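PDB 4OVY: haloacid dehalogenase domain protein hydrolase, which probably acts as a hydrolase, perhaps a phosphatase, of the haloacid dehalogenase superfamily and binds a calcium ion at its presumed active site. Local coordinates for residues A[44-49]-A[232-237]; A[48-53]-A[266-271]; A[158-163]-A[182-187]; A[255-260]-A[290-295]; A[262-267]-A[299-304]. One frame throughout, in Å; residues are numbered along the deposited sequence. Where two conformers were deposited one is given.

Contact 1 (A[44-49]-A[232-237]); sequences DGTLWC and VGNSDG. With CA (calcium ion), chain J; EDO (1,2-ethanediol), chain H.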
# COMPACT_ATOMS: atom_id res chain seq x y z
N ASP A 44 7.66 -16.77 2.91
CA ASP A 44 8.22 -18.10 2.63
C ASP A 44 9.62 -18.24 3.24
O ASP A 44 10.49 -17.45 2.92
CB ASP A 44 8.32 -18.34 1.12
CG ASP A 44 6.97 -18.34 0.42
OD1 ASP A 44 5.94 -18.69 1.03
OD2 ASP A 44 6.96 -18.00 -0.78
N GLY A 45 9.82 -19.21 4.12
CA GLY A 45 11.13 -19.49 4.70
C GLY A 45 11.52 -18.57 5.85
O GLY A 45 12.57 -18.78 6.47
N THR A 46 10.70 -17.56 6.12
CA THR A 46 10.97 -16.59 7.17
C THR A 46 9.91 -16.71 8.28
O THR A 46 10.25 -16.79 9.45
CB THR A 46 11.02 -15.17 6.59
OG1 THR A 46 12.17 -15.05 5.74
CG2 THR A 46 11.10 -14.12 7.69
N LEU A 47 8.63 -16.71 7.89
CA LEU A 47 7.51 -16.88 8.81
C LEU A 47 6.92 -18.30 8.79
O LEU A 47 6.28 -18.72 9.76
CB LEU A 47 6.40 -15.88 8.49
CG LEU A 47 6.72 -14.40 8.66
CD1 LEU A 47 5.53 -13.52 8.30
CD2 LEU A 47 7.17 -14.10 10.09
N TRP A 48 7.10 -19.01 7.68
CA TRP A 48 6.58 -20.37 7.56
C TRP A 48 7.41 -21.20 6.58
O TRP A 48 8.29 -20.69 5.90
CB TRP A 48 5.10 -20.35 7.17
CG TRP A 48 4.78 -20.01 5.74
CD1 TRP A 48 5.58 -19.39 4.82
CD2 TRP A 48 3.53 -20.24 5.07
NE1 TRP A 48 4.92 -19.24 3.63
CE2 TRP A 48 3.65 -19.75 3.76
CE3 TRP A 48 2.31 -20.81 5.46
CZ2 TRP A 48 2.62 -19.82 2.84
CZ3 TRP A 48 1.28 -20.88 4.54
CH2 TRP A 48 1.44 -20.39 3.24
N CYS A 49 7.09 -22.48 6.52
CA CYS A 49 7.88 -23.45 5.78
C CYS A 49 7.74 -23.31 4.25
O CYS A 49 6.65 -23.08 3.75
CB CYS A 49 7.44 -24.84 6.22
SG CYS A 49 8.44 -26.17 5.56
N VAL A 232 13.44 -8.78 8.40
CA VAL A 232 13.82 -10.16 8.56
C VAL A 232 13.53 -10.92 7.27
O VAL A 232 12.43 -10.85 6.72
CB VAL A 232 13.08 -10.84 9.73
CG1 VAL A 232 13.66 -12.23 9.98
CG2 VAL A 232 13.15 -9.98 10.99
N GLY A 233 14.54 -11.65 6.80
CA GLY A 233 14.42 -12.47 5.61
C GLY A 233 15.12 -13.80 5.83
O GLY A 233 15.49 -14.12 6.97
N ASN A 234 15.28 -14.58 4.76
CA ASN A 234 15.99 -15.86 4.85
C ASN A 234 16.77 -16.26 3.60
O ASN A 234 17.51 -17.24 3.64
CB ASN A 234 15.01 -16.98 5.17
CG ASN A 234 14.12 -17.32 3.99
OD1 ASN A 234 13.32 -16.51 3.56
ND2 ASN A 234 14.28 -18.52 3.45
N SER A 235 16.60 -15.54 2.50
CA SER A 235 17.21 -15.98 1.24
C SER A 235 17.89 -14.83 0.52
O SER A 235 17.77 -13.66 0.91
CB SER A 235 16.14 -16.61 0.35
OG SER A 235 15.34 -15.60 -0.26
N ASP A 236 18.60 -15.15 -0.55
CA ASP A 236 19.27 -14.14 -1.34
C ASP A 236 18.30 -13.16 -2.00
O ASP A 236 18.68 -12.03 -2.29
CB ASP A 236 20.19 -14.78 -2.37
CG ASP A 236 21.45 -15.36 -1.74
OD1 ASP A 236 21.63 -15.28 -0.49
OD2 ASP A 236 22.28 -15.91 -2.50
N GLY A 237 17.06 -13.59 -2.23
CA GLY A 237 16.00 -12.68 -2.68
C GLY A 237 15.66 -11.55 -1.71
O GLY A 237 15.00 -10.59 -2.10
CA CA J . 12.13 -16.34 1.46
C1 EDO H . 8.18 -16.94 -3.41
O1 EDO H . 8.67 -16.61 -2.10
C2 EDO H . 9.25 -16.64 -4.46
O2 EDO H . 9.89 -15.39 -4.16
O HOH W 1 13.20 -14.31 -0.17
O HOH W 2 12.33 -17.79 -0.03
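Asp44 and Asn234 meet at a calcium ion, where the loop after strand 38-41 faces the end of strand 230-233. The loop fits the DxDx(T/V) signature of the haloacid dehalogenase fold, with Asp42, Asp44 and Thr46 in the signature positions.

Among the metal bonds, Asp44 gives its backbone O at 2.5 Å from the calcium, and Asn234 gives its side-chain OD1 at 2.4 Å. Two waters and Asp42 OD2 complete the ligands seen. Asn234 CG sits between its own backbone N and carbonyl carbon (chi1 72°), which carries CG toward the loop.

Of the hydrogen bonds, Thr46 OG1 donates to Asn234 OD1 at 2.9 Å from above the carbonyl plane, so a metal and a hydroxyl both grip this oxygen. The other end of the amide, Asn234 ND2, has a weak bond to Glu50 OE2. Within the loop, Trp48 NE1 donates to the anti lone pair of Asp44 OD1, and that oxygen lies near the indole plane. Gly45 O accepts a bond from His259 NE2.

The packing is slight: Thr46 CG2 lies 3.9 Å from Val232 CG1, and both side chains touch Met143 of helix 141-152. Gly45 has a positive phi of 80°, and a side chain there would collide with Asn234 ND2. Gly45 O packs 3.3 Å from Asn234 CG.

Contact 2 (A[48-53]-A[266-271]); sequences WCEQPM and FAYDRQ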
# COMPACT_ATOMS: atom_id res chain seq x y z
N TRP A 48 7.10 -19.01 7.68
CA TRP A 48 6.58 -20.37 7.56
C TRP A 48 7.41 -21.20 6.58
O TRP A 48 8.29 -20.69 5.90
CB TRP A 48 5.10 -20.35 7.17
CG TRP A 48 4.78 -20.01 5.74
CD1 TRP A 48 5.58 -19.39 4.82
CD2 TRP A 48 3.53 -20.24 5.07
NE1 TRP A 48 4.92 -19.24 3.63
CE2 TRP A 48 3.65 -19.75 3.76
CE3 TRP A 48 2.31 -20.81 5.46
CZ2 TRP A 48 2.62 -19.82 2.84
CZ3 TRP A 48 1.28 -20.88 4.54
CH2 TRP A 48 1.44 -20.39 3.24
N CYS A 49 7.09 -22.48 6.52
CA CYS A 49 7.88 -23.45 5.78
C CYS A 49 7.74 -23.31 4.25
O CYS A 49 6.65 -23.08 3.75
CB CYS A 49 7.44 -24.84 6.22
SG CYS A 49 8.44 -26.17 5.56
N GLU A 50 8.86 -23.46 3.54
CA GLU A 50 8.89 -23.36 2.06
C GLU A 50 9.50 -24.60 1.39
O GLU A 50 9.90 -24.54 0.23
CB GLU A 50 9.68 -22.11 1.63
CG GLU A 50 11.14 -22.16 2.03
CD GLU A 50 11.92 -20.92 1.67
OE1 GLU A 50 11.43 -20.08 0.89
OE2 GLU A 50 13.05 -20.80 2.20
N GLN A 51 9.59 -25.70 2.13
CA GLN A 51 10.03 -26.98 1.60
C GLN A 51 8.85 -27.95 1.72
O GLN A 51 8.09 -27.87 2.69
CB GLN A 51 11.23 -27.51 2.38
CG GLN A 51 12.47 -26.64 2.33
CD GLN A 51 13.09 -26.53 0.94
OE1 GLN A 51 12.85 -27.35 0.07
NE2 GLN A 51 13.91 -25.50 0.74
N PRO A 52 8.69 -28.87 0.75
CA PRO A 52 9.53 -29.14 -0.42
C PRO A 52 9.40 -28.12 -1.55
O PRO A 52 10.14 -28.20 -2.53
CB PRO A 52 9.04 -30.51 -0.90
CG PRO A 52 7.62 -30.55 -0.48
CD PRO A 52 7.53 -29.79 0.81
N MSE A 53 8.46 -27.18 -1.42
CA MSE A 53 8.32 -26.07 -2.38
C MSE A 53 7.56 -24.93 -1.76
O MSE A 53 6.91 -25.09 -0.73
CB MSE A 53 7.59 -26.52 -3.66
CG MSE A 53 6.17 -26.99 -3.38
SE MSE A 53 5.33 -27.69 -5.01
CE MSE A 53 6.06 -29.51 -4.82
N PHE A 266 13.73 -28.22 8.09
CA PHE A 266 14.56 -28.60 6.94
C PHE A 266 15.89 -27.90 7.04
O PHE A 266 15.96 -26.79 7.55
CB PHE A 266 13.88 -28.18 5.65
CG PHE A 266 12.61 -28.91 5.37
CD1 PHE A 266 11.40 -28.44 5.84
CD2 PHE A 266 12.63 -30.08 4.62
CE1 PHE A 266 10.22 -29.12 5.59
CE2 PHE A 266 11.46 -30.77 4.36
CZ PHE A 266 10.25 -30.29 4.85
N ALA A 267 16.95 -28.56 6.57
CA ALA A 267 18.27 -27.96 6.54
C ALA A 267 18.63 -27.67 5.10
O ALA A 267 18.65 -28.58 4.27
CB ALA A 267 19.30 -28.87 7.19
N TYR A 268 18.88 -26.41 4.80
CA TYR A 268 19.25 -25.98 3.45
C TYR A 268 19.81 -24.57 3.45
O TYR A 268 19.46 -23.77 4.30
CB TYR A 268 18.05 -26.03 2.50
CG TYR A 268 16.88 -25.13 2.88
CD1 TYR A 268 15.90 -25.58 3.75
CD2 TYR A 268 16.75 -23.85 2.34
CE1 TYR A 268 14.82 -24.77 4.09
CE2 TYR A 268 15.68 -23.03 2.68
CZ TYR A 268 14.72 -23.50 3.55
OH TYR A 268 13.66 -22.70 3.88
N ASP A 269 20.69 -24.28 2.50
CA ASP A 269 21.09 -22.90 2.24
C ASP A 269 21.57 -22.71 0.80
O ASP A 269 20.77 -22.33 -0.07
CB ASP A 269 22.08 -22.34 3.29
CG ASP A 269 23.19 -23.31 3.70
OD1 ASP A 269 23.79 -24.00 2.84
OD2 ASP A 269 23.50 -23.36 4.90
N ARG A 270 22.83 -23.01 0.53
CA ARG A 270 23.48 -22.58 -0.72
C ARG A 270 23.05 -23.37 -1.96
O ARG A 270 23.17 -22.86 -3.08
CB ARG A 270 25.00 -22.63 -0.57
CG ARG A 270 25.53 -21.74 0.55
CD ARG A 270 27.05 -21.62 0.52
NE ARG A 270 27.57 -21.04 1.77
CZ ARG A 270 27.73 -19.74 2.01
NH1 ARG A 270 28.21 -19.35 3.19
NH2 ARG A 270 27.43 -18.83 1.10
N GLN A 271 22.56 -24.59 -1.76
CA GLN A 271 22.23 -25.50 -2.85
C GLN A 271 20.73 -25.64 -3.09
O GLN A 271 20.31 -26.39 -3.96
CB GLN A 271 22.80 -26.89 -2.57
CG GLN A 271 24.27 -26.94 -2.19
CD GLN A 271 25.18 -26.73 -3.38
OE1 GLN A 271 25.12 -25.70 -4.05
NE2 GLN A 271 26.04 -27.70 -3.64
O HOH W 3 11.41 -24.02 4.89
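Phe266 and Tyr268 meet Cys49, Glu50 and Gln51, bringing the short, weakly bonded strand 267-268 of the mixed sheet against the loop that follows the DxDx(T/V) signature. Gln51 CB makes a CH-pi contact over the centre of the Phe266 ring, 3.4 Å from its centroid and only 6° off the normal. Cys49 SG approaches the same ring obliquely, a sulfur-aromatic contact that holds for one of two conformers and is therefore doubtful. Two residues on, Tyr268 OH donates to the anti lone pair of Glu50 OE2 at 2.6 Å, and a water joins the same hydroxyl to Glu50 N. A phenylalanine in place of Tyr268 would probably leave Glu50 OE2 without this donor and its carboxylate freer to turn beside the calcium site. Gln51, bent at chi2 (-66°), reaches the Tyr268 ring tip to tip, its amide plane inclined 64° to it. Bonded to Ser272 OG, Gln51 NE2 rests 3.3 Å above the centre of the Tyr268 ring.

Contact 3 (A[158-163]-A[182-187]); sequences FIVSGA and QVIGSS. With EDO (1,2-ethanediol), chain D.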
# COMPACT_ATOMS: atom_id res chain seq x y z
N PHE A 158 4.83 -5.55 8.59
CA PHE A 158 4.45 -5.79 7.20
C PHE A 158 5.07 -7.09 6.67
O PHE A 158 6.19 -7.46 7.04
CB PHE A 158 4.96 -4.67 6.30
CG PHE A 158 4.18 -3.39 6.38
CD1 PHE A 158 4.35 -2.53 7.46
CD2 PHE A 158 3.34 -3.01 5.34
CE1 PHE A 158 3.66 -1.33 7.52
CE2 PHE A 158 2.65 -1.81 5.40
CZ PHE A 158 2.80 -0.98 6.49
N ILE A 159 4.35 -7.75 5.77
CA ILE A 159 4.95 -8.79 4.94
C ILE A 159 5.40 -8.16 3.61
O ILE A 159 4.67 -7.36 3.02
CB ILE A 159 3.97 -9.94 4.67
CG1 ILE A 159 3.80 -10.78 5.93
CG2 ILE A 159 4.45 -10.82 3.52
CD1 ILE A 159 2.65 -11.75 5.85
N VAL A 160 6.59 -8.54 3.17
CA VAL A 160 7.15 -8.13 1.89
C VAL A 160 7.69 -9.40 1.22
O VAL A 160 8.81 -9.83 1.49
CB VAL A 160 8.24 -7.05 2.04
CG1 VAL A 160 8.73 -6.57 0.68
CG2 VAL A 160 7.70 -5.86 2.84
N SER A 161 6.87 -9.99 0.36
CA SER A 161 7.12 -11.33 -0.19
C SER A 161 7.09 -11.33 -1.71
O SER A 161 6.43 -10.51 -2.33
CB SER A 161 6.08 -12.31 0.35
OG SER A 161 6.09 -13.55 -0.34
N GLY A 162 7.83 -12.26 -2.31
CA GLY A 162 7.76 -12.48 -3.76
C GLY A 162 6.50 -13.22 -4.18
O GLY A 162 6.13 -13.20 -5.35
N ALA A 163 5.85 -13.88 -3.22
CA ALA A 163 4.62 -14.61 -3.49
C ALA A 163 3.49 -13.64 -3.80
O ALA A 163 3.60 -12.43 -3.57
CB ALA A 163 4.25 -15.51 -2.32
N GLN A 182 -1.19 -4.40 5.09
CA GLN A 182 0.21 -4.51 5.48
C GLN A 182 0.88 -5.73 4.86
O GLN A 182 1.92 -6.20 5.34
CB GLN A 182 0.33 -4.52 7.00
CG GLN A 182 -0.02 -3.16 7.58
CD GLN A 182 -0.00 -3.08 9.09
OE1 GLN A 182 0.65 -3.87 9.79
NE2 GLN A 182 -0.69 -2.11 9.59
N VAL A 183 0.28 -6.24 3.78
CA VAL A 183 0.86 -7.33 3.01
C VAL A 183 1.28 -6.75 1.67
O VAL A 183 0.48 -6.11 0.98
CB VAL A 183 -0.14 -8.48 2.79
CG1 VAL A 183 0.50 -9.58 1.93
CG2 VAL A 183 -0.61 -9.05 4.12
N ILE A 184 2.55 -6.93 1.33
CA ILE A 184 3.10 -6.49 0.05
C ILE A 184 3.60 -7.74 -0.65
O ILE A 184 4.28 -8.57 -0.05
CB ILE A 184 4.25 -5.49 0.26
CG1 ILE A 184 3.72 -4.21 0.90
CG2 ILE A 184 4.95 -5.16 -1.04
CD1 ILE A 184 4.81 -3.29 1.42
N GLY A 185 3.23 -7.88 -1.92
CA GLY A 185 3.58 -9.07 -2.67
C GLY A 185 3.56 -8.83 -4.17
O GLY A 185 3.42 -7.69 -4.63
N SER A 186 3.71 -9.90 -4.92
CA SER A 186 3.60 -9.82 -6.37
C SER A 186 2.11 -9.79 -6.74
O SER A 186 1.27 -10.29 -5.99
CB SER A 186 4.29 -11.01 -7.03
OG SER A 186 5.68 -10.99 -6.77
N SER A 187 1.79 -9.22 -7.89
CA SER A 187 0.40 -9.04 -8.27
C SER A 187 0.18 -9.01 -9.79
O SER A 187 1.11 -8.77 -10.57
CB SER A 187 -0.15 -7.74 -7.65
OG SER A 187 0.62 -6.61 -8.05
C1 EDO D . 3.03 -4.59 -4.22
O1 EDO D . 2.26 -5.19 -3.17
C2 EDO D . 2.28 -4.62 -5.56
O2 EDO D . 1.94 -5.95 -5.94
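Ser186 takes hold of the corner after strand 158-161 with two bonds: its OG donates to Gly162 O at 2.7 Å, from above that carbonyl plane, and its N donates to Ala163 O at 2.9 Å. Ser161 OG, anti to its own backbone N, accepts from Ala163 N in an ST turn that shapes the corner. Before it, a parallel ladder runs through Ile159 N to Gln182 O, Ile184 N to Ile159 O at 2.7 Å, and Ser161 N to Ile184 O. A side chain at Gly185 would strike Ala163 O. On one face, Ile184 CD1 lies 4.1 Å from Val160 CG2, the two side chains pointing the same way. At the start of the strands, Gln182 CG sits over one face of the Phe158 ring, 3.8 Å from its centroid. An alanine at Phe158 would probably open a gap beside Gln182 CG and Ile184 CD1. Helices 165-168 and 172-176 link these neighbouring parallel strands in a beta-alpha-beta crossover of the Rossmann-like haloacid dehalogenase core.

Contact 4 (A[255-260]-A[290-295]); sequences LIVHHT and IVIDMQ. With EDO (1,2-ethanediol), chain G.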
# COMPACT_ATOMS: atom_id res chain seq x y z
N LEU A 255 17.90 -9.28 10.13
CA LEU A 255 18.13 -10.66 10.53
C LEU A 255 17.84 -11.63 9.40
O LEU A 255 17.01 -11.36 8.53
CB LEU A 255 17.30 -11.02 11.76
CG LEU A 255 17.65 -10.18 13.00
CD1 LEU A 255 16.51 -9.23 13.32
CD2 LEU A 255 17.95 -11.06 14.21
N ILE A 256 18.52 -12.76 9.46
CA ILE A 256 18.37 -13.83 8.49
C ILE A 256 18.01 -15.13 9.21
O ILE A 256 18.71 -15.55 10.13
CB ILE A 256 19.66 -14.04 7.68
CG1 ILE A 256 19.94 -12.82 6.81
CG2 ILE A 256 19.57 -15.32 6.84
CD1 ILE A 256 21.33 -12.81 6.20
N VAL A 257 16.94 -15.77 8.77
CA VAL A 257 16.56 -17.09 9.29
C VAL A 257 17.34 -18.15 8.51
O VAL A 257 17.11 -18.34 7.30
CB VAL A 257 15.04 -17.35 9.15
CG1 VAL A 257 14.68 -18.72 9.70
CG2 VAL A 257 14.24 -16.26 9.85
N HIS A 258 18.26 -18.82 9.20
CA HIS A 258 19.10 -19.86 8.63
C HIS A 258 18.55 -21.24 8.96
O HIS A 258 18.44 -21.62 10.13
CB HIS A 258 20.54 -19.71 9.14
CG HIS A 258 21.56 -20.53 8.41
ND1 HIS A 258 22.84 -20.74 8.88
CD2 HIS A 258 21.48 -21.20 7.23
CE1 HIS A 258 23.51 -21.49 8.03
NE2 HIS A 258 22.71 -21.79 7.02
N HIS A 259 18.19 -21.98 7.92
CA HIS A 259 17.58 -23.30 8.08
C HIS A 259 18.63 -24.37 8.27
O HIS A 259 19.15 -24.94 7.30
CB HIS A 259 16.69 -23.59 6.88
CG HIS A 259 15.52 -22.67 6.79
ND1 HIS A 259 14.24 -23.06 7.14
CD2 HIS A 259 15.43 -21.37 6.43
CE1 HIS A 259 13.42 -22.04 6.98
NE2 HIS A 259 14.12 -21.00 6.55
N THR A 260 18.94 -24.64 9.53
CA THR A 260 20.02 -25.54 9.93
C THR A 260 19.50 -26.82 10.59
O THR A 260 20.31 -27.68 10.96
CB THR A 260 20.92 -24.83 10.95
OG1 THR A 260 20.12 -24.29 12.00
CG2 THR A 260 21.72 -23.71 10.27
N ILE A 290 22.24 -10.23 11.50
CA ILE A 290 22.30 -11.24 12.56
C ILE A 290 21.60 -12.49 12.07
O ILE A 290 20.43 -12.46 11.67
CB ILE A 290 21.63 -10.74 13.85
CG1 ILE A 290 22.21 -9.37 14.27
CG2 ILE A 290 21.78 -11.77 14.96
CD1 ILE A 290 23.69 -9.37 14.56
N VAL A 291 22.32 -13.60 12.12
CA VAL A 291 21.82 -14.87 11.62
C VAL A 291 21.17 -15.66 12.75
O VAL A 291 21.78 -15.89 13.79
CB VAL A 291 22.95 -15.69 10.97
CG1 VAL A 291 22.42 -17.03 10.46
CG2 VAL A 291 23.59 -14.89 9.84
N ILE A 292 19.93 -16.08 12.52
CA ILE A 292 19.20 -16.96 13.42
C ILE A 292 19.49 -18.42 13.03
O ILE A 292 19.15 -18.85 11.92
CB ILE A 292 17.69 -16.70 13.33
CG1 ILE A 292 17.36 -15.25 13.69
CG2 ILE A 292 16.91 -17.66 14.21
CD1 ILE A 292 16.06 -14.76 13.10
N ASP A 293 20.13 -19.16 13.93
CA ASP A 293 20.39 -20.59 13.76
C ASP A 293 19.18 -21.36 14.29
O ASP A 293 19.03 -21.50 15.51
CB ASP A 293 21.67 -20.96 14.53
CG ASP A 293 22.09 -22.42 14.35
OD1 ASP A 293 21.25 -23.30 14.13
OD2 ASP A 293 23.30 -22.68 14.47
N MSE A 294 18.33 -21.86 13.40
CA MSE A 294 17.07 -22.50 13.82
C MSE A 294 17.30 -23.68 14.76
O MSE A 294 16.59 -23.83 15.76
CB MSE A 294 16.24 -22.93 12.59
CG MSE A 294 15.61 -21.73 11.88
SE MSE A 294 14.44 -22.28 10.38
CE MSE A 294 13.40 -23.55 11.44
N GLN A 295 18.29 -24.51 14.45
CA GLN A 295 18.60 -25.69 15.25
C GLN A 295 18.94 -25.33 16.69
O GLN A 295 18.48 -25.98 17.62
CB GLN A 295 19.79 -26.45 14.63
CG GLN A 295 20.18 -27.73 15.36
CD GLN A 295 21.49 -28.32 14.86
OE1 GLN A 295 22.42 -27.59 14.53
NE2 GLN A 295 21.57 -29.64 14.83
C1 EDO G . 17.22 -26.70 20.53
O1 EDO G . 18.18 -25.67 20.74
C2 EDO G . 16.14 -26.66 21.61
O2 EDO G . 16.33 -25.52 22.46
O HOH W 4 22.98 -28.52 11.37
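Thr260 and Asp293 are joined by a side-chain hydrogen bond: Thr260 OG1 donates to Asp293 OD1 at 2.6 Å, meeting the carboxylate from 45° above its plane. The two side chains cross at about a right angle. Upstream, the strands are joined by Ile256 N to Ile290 O, by Ile292 N to Ile256 O at 2.7 Å, and by His258 N to Ile292 O. The longer bond from Met294 N to His258 O, 3.3 Å, carries the pairing into the first turn of helix 294-297.

On one face of the sheet Leu255 CD2 packs 3.7 Å from Ile290 CB, and Val257 CG2 meets Ile292 CD1. On the other, Val291 CG1 touches His258 CB at 3.5 Å. In selenomethionine Met294, SE is anti to CA (chi2 -176°). It stands over one face of the His259 ring, 3.6 Å from the centroid and offset toward the rim, and 3.6 Å from Val257 CG1.

From strand 253-260 the chain returns through strand 267-268 and helix 279-287 to the parallel strand 290-293, a crossover connection at one side of the core sheet. That helix lies against His258 and Val291, while Ala12 of helix 11-24 touches Leu255, Ile290 and Ile292.

Further out, Asp293 is the N-cap of the helix, its OD1 also accepting from Arg296 N. The His259 ring is stacked on Tyr268.

Contact 5 (A[262-267]-A[299-304]); sequences AVREFA and KVIFPE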
# COMPACT_ATOMS: atom_id res chain seq x y z
N ALA A 262 17.53 -30.09 10.24
CA ALA A 262 16.93 -31.13 9.40
C ALA A 262 16.00 -32.05 10.19
O ALA A 262 15.17 -32.75 9.60
CB ALA A 262 18.01 -31.95 8.73
N VAL A 263 16.14 -32.06 11.51
CA VAL A 263 15.35 -32.95 12.37
C VAL A 263 13.95 -32.39 12.63
O VAL A 263 12.96 -33.09 12.46
CB VAL A 263 16.07 -33.21 13.70
CG1 VAL A 263 15.23 -34.10 14.62
CG2 VAL A 263 17.43 -33.84 13.44
N ARG A 264 13.87 -31.12 13.03
CA ARG A 264 12.57 -30.50 13.35
C ARG A 264 11.96 -29.74 12.16
O ARG A 264 10.75 -29.47 12.14
CB ARG A 264 12.72 -29.58 14.56
CG ARG A 264 13.21 -30.29 15.82
CD ARG A 264 13.28 -29.36 17.02
NE ARG A 264 14.21 -28.25 16.80
CZ ARG A 264 14.29 -27.15 17.54
NH1 ARG A 264 13.51 -26.97 18.60
NH2 ARG A 264 15.16 -26.20 17.22
N GLU A 265 12.77 -29.38 11.17
CA GLU A 265 12.27 -28.63 10.01
C GLU A 265 13.04 -29.12 8.78
O GLU A 265 12.99 -30.31 8.48
CB GLU A 265 12.37 -27.11 10.26
CG GLU A 265 11.38 -26.26 9.46
CD GLU A 265 11.99 -25.46 8.31
OE1 GLU A 265 11.21 -24.86 7.53
OE2 GLU A 265 13.23 -25.39 8.20
N PHE A 266 13.73 -28.22 8.09
CA PHE A 266 14.56 -28.60 6.94
C PHE A 266 15.89 -27.90 7.04
O PHE A 266 15.96 -26.79 7.55
CB PHE A 266 13.88 -28.18 5.65
CG PHE A 266 12.61 -28.91 5.37
CD1 PHE A 266 11.40 -28.44 5.84
CD2 PHE A 266 12.63 -30.08 4.62
CE1 PHE A 266 10.22 -29.12 5.59
CE2 PHE A 266 11.46 -30.77 4.36
CZ PHE A 266 10.25 -30.29 4.85
N ALA A 267 16.95 -28.56 6.57
CA ALA A 267 18.27 -27.96 6.54
C ALA A 267 18.63 -27.67 5.10
O ALA A 267 18.65 -28.58 4.27
CB ALA A 267 19.30 -28.87 7.19
N LYS A 299 13.52 -22.97 20.67
CA LYS A 299 13.16 -24.06 21.58
C LYS A 299 12.12 -24.98 20.95
O LYS A 299 12.09 -26.18 21.24
CB LYS A 299 12.59 -23.51 22.89
CG LYS A 299 13.56 -22.70 23.74
CD LYS A 299 12.90 -22.34 25.08
CE LYS A 299 13.58 -21.17 25.77
NZ LYS A 299 14.88 -21.57 26.36
N VAL A 300 11.26 -24.39 20.13
CA VAL A 300 10.28 -25.12 19.33
C VAL A 300 10.23 -24.48 17.96
O VAL A 300 10.62 -23.33 17.81
CB VAL A 300 8.86 -25.12 19.98
CG1 VAL A 300 8.91 -25.76 21.36
CG2 VAL A 300 8.28 -23.71 20.07
N ILE A 301 9.77 -25.22 16.95
CA ILE A 301 9.64 -24.66 15.61
C ILE A 301 8.20 -24.25 15.34
O ILE A 301 7.92 -23.08 15.07
CB ILE A 301 10.12 -25.66 14.53
CG1 ILE A 301 11.55 -26.12 14.83
CG2 ILE A 301 10.03 -25.03 13.14
CD1 ILE A 301 12.57 -25.01 14.92
N PHE A 302 7.28 -25.22 15.41
CA PHE A 302 5.88 -24.98 15.07
C PHE A 302 5.02 -24.88 16.33
O PHE A 302 5.38 -25.42 17.37
CB PHE A 302 5.37 -26.11 14.17
CG PHE A 302 6.20 -26.31 12.94
CD1 PHE A 302 6.16 -25.40 11.90
CD2 PHE A 302 7.04 -27.40 12.83
CE1 PHE A 302 6.93 -25.57 10.76
CE2 PHE A 302 7.82 -27.58 11.70
CZ PHE A 302 7.76 -26.67 10.66
N PRO A 303 3.87 -24.20 16.24
CA PRO A 303 2.93 -24.19 17.36
C PRO A 303 2.32 -25.57 17.61
O PRO A 303 2.27 -26.41 16.71
CB PRO A 303 1.83 -23.21 16.93
CG PRO A 303 2.19 -22.71 15.58
CD PRO A 303 3.36 -23.47 15.06
N GLU A 304 1.86 -25.80 18.84
CA GLU A 304 1.12 -27.02 19.15
C GLU A 304 -0.19 -27.04 18.37
O GLU A 304 -0.76 -25.98 18.07
CB GLU A 304 0.85 -27.13 20.64
CG GLU A 304 2.11 -27.31 21.47
CD GLU A 304 1.83 -27.79 22.89
OE1 GLU A 304 0.72 -27.53 23.41
OE2 GLU A 304 2.72 -28.43 23.48
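Glu265, which packs on Ile301 and Phe302, has a carboxylate held by three groups. Its OE2 accepts from Phe266 N at 2.9 Å, from above the carboxylate plane, and also bonds His259 ND1; OE1 bonds the hydroxyl of Tyr140. The loop that carries it joins strand 253-260 to its antiparallel neighbour 267-268, and the C-terminal tail after helix 294-297 lies across this turn.

Glu265 CG is anti to its backbone N (chi1 -155°), where it meets Phe302 CZ at 3.8 Å and Ile301 CG2 at 4.1 Å. The Glu265 and Phe302 side chains cross at about a right angle. Within the tail, Ile301 CG2 lies over the centre of the Phe302 ring, 3.6 Å above its plane, and Phe131 meets the same ring. The backbone carbonyl of Arg264 comes to the ring's edge, its O 3.5 Å from Phe302 CE2.

Arg264 crosses Ile301 obliquely. Its guanidinium has a salt bridge from NE to Asp261 and a bond from NH2 to Trp298 O, and these bonds probably fix its rotation, with one face turned to Ile301. Ile301 CG1 packs 3.7 Å from Arg264 CB. Arg264 NH1 comes to 3.1 Å from Lys299 O, which lies near the guanidinium plane. Over one face of that group, 3.6 Å above the plane and offset toward the rim, sits Ile301 CD1.

In the fold
Contact 1 lies about 6 Å from the centre of the chain, at the calcium ion, and the others are set around it. Contact 2 shares Trp48 and Cys49 with it, its centre about 9 Å away, and brings Glu50 next to Asn234. Contact 3 is nested within the loop that contact 1 closes and lies elsewhere in the same sheet. Contact 4 is about 10 Å from contact 1, on strand 253-260 beside 230-233. Contacts 2 and 5 both cross contact 4 along the chain, and contact 5, the most distant from contact 3 at about 24 Å between centres, packs the C-terminal tail against the loop 262-267. His259 of contact 4 connects the metal-binding loop with that loop.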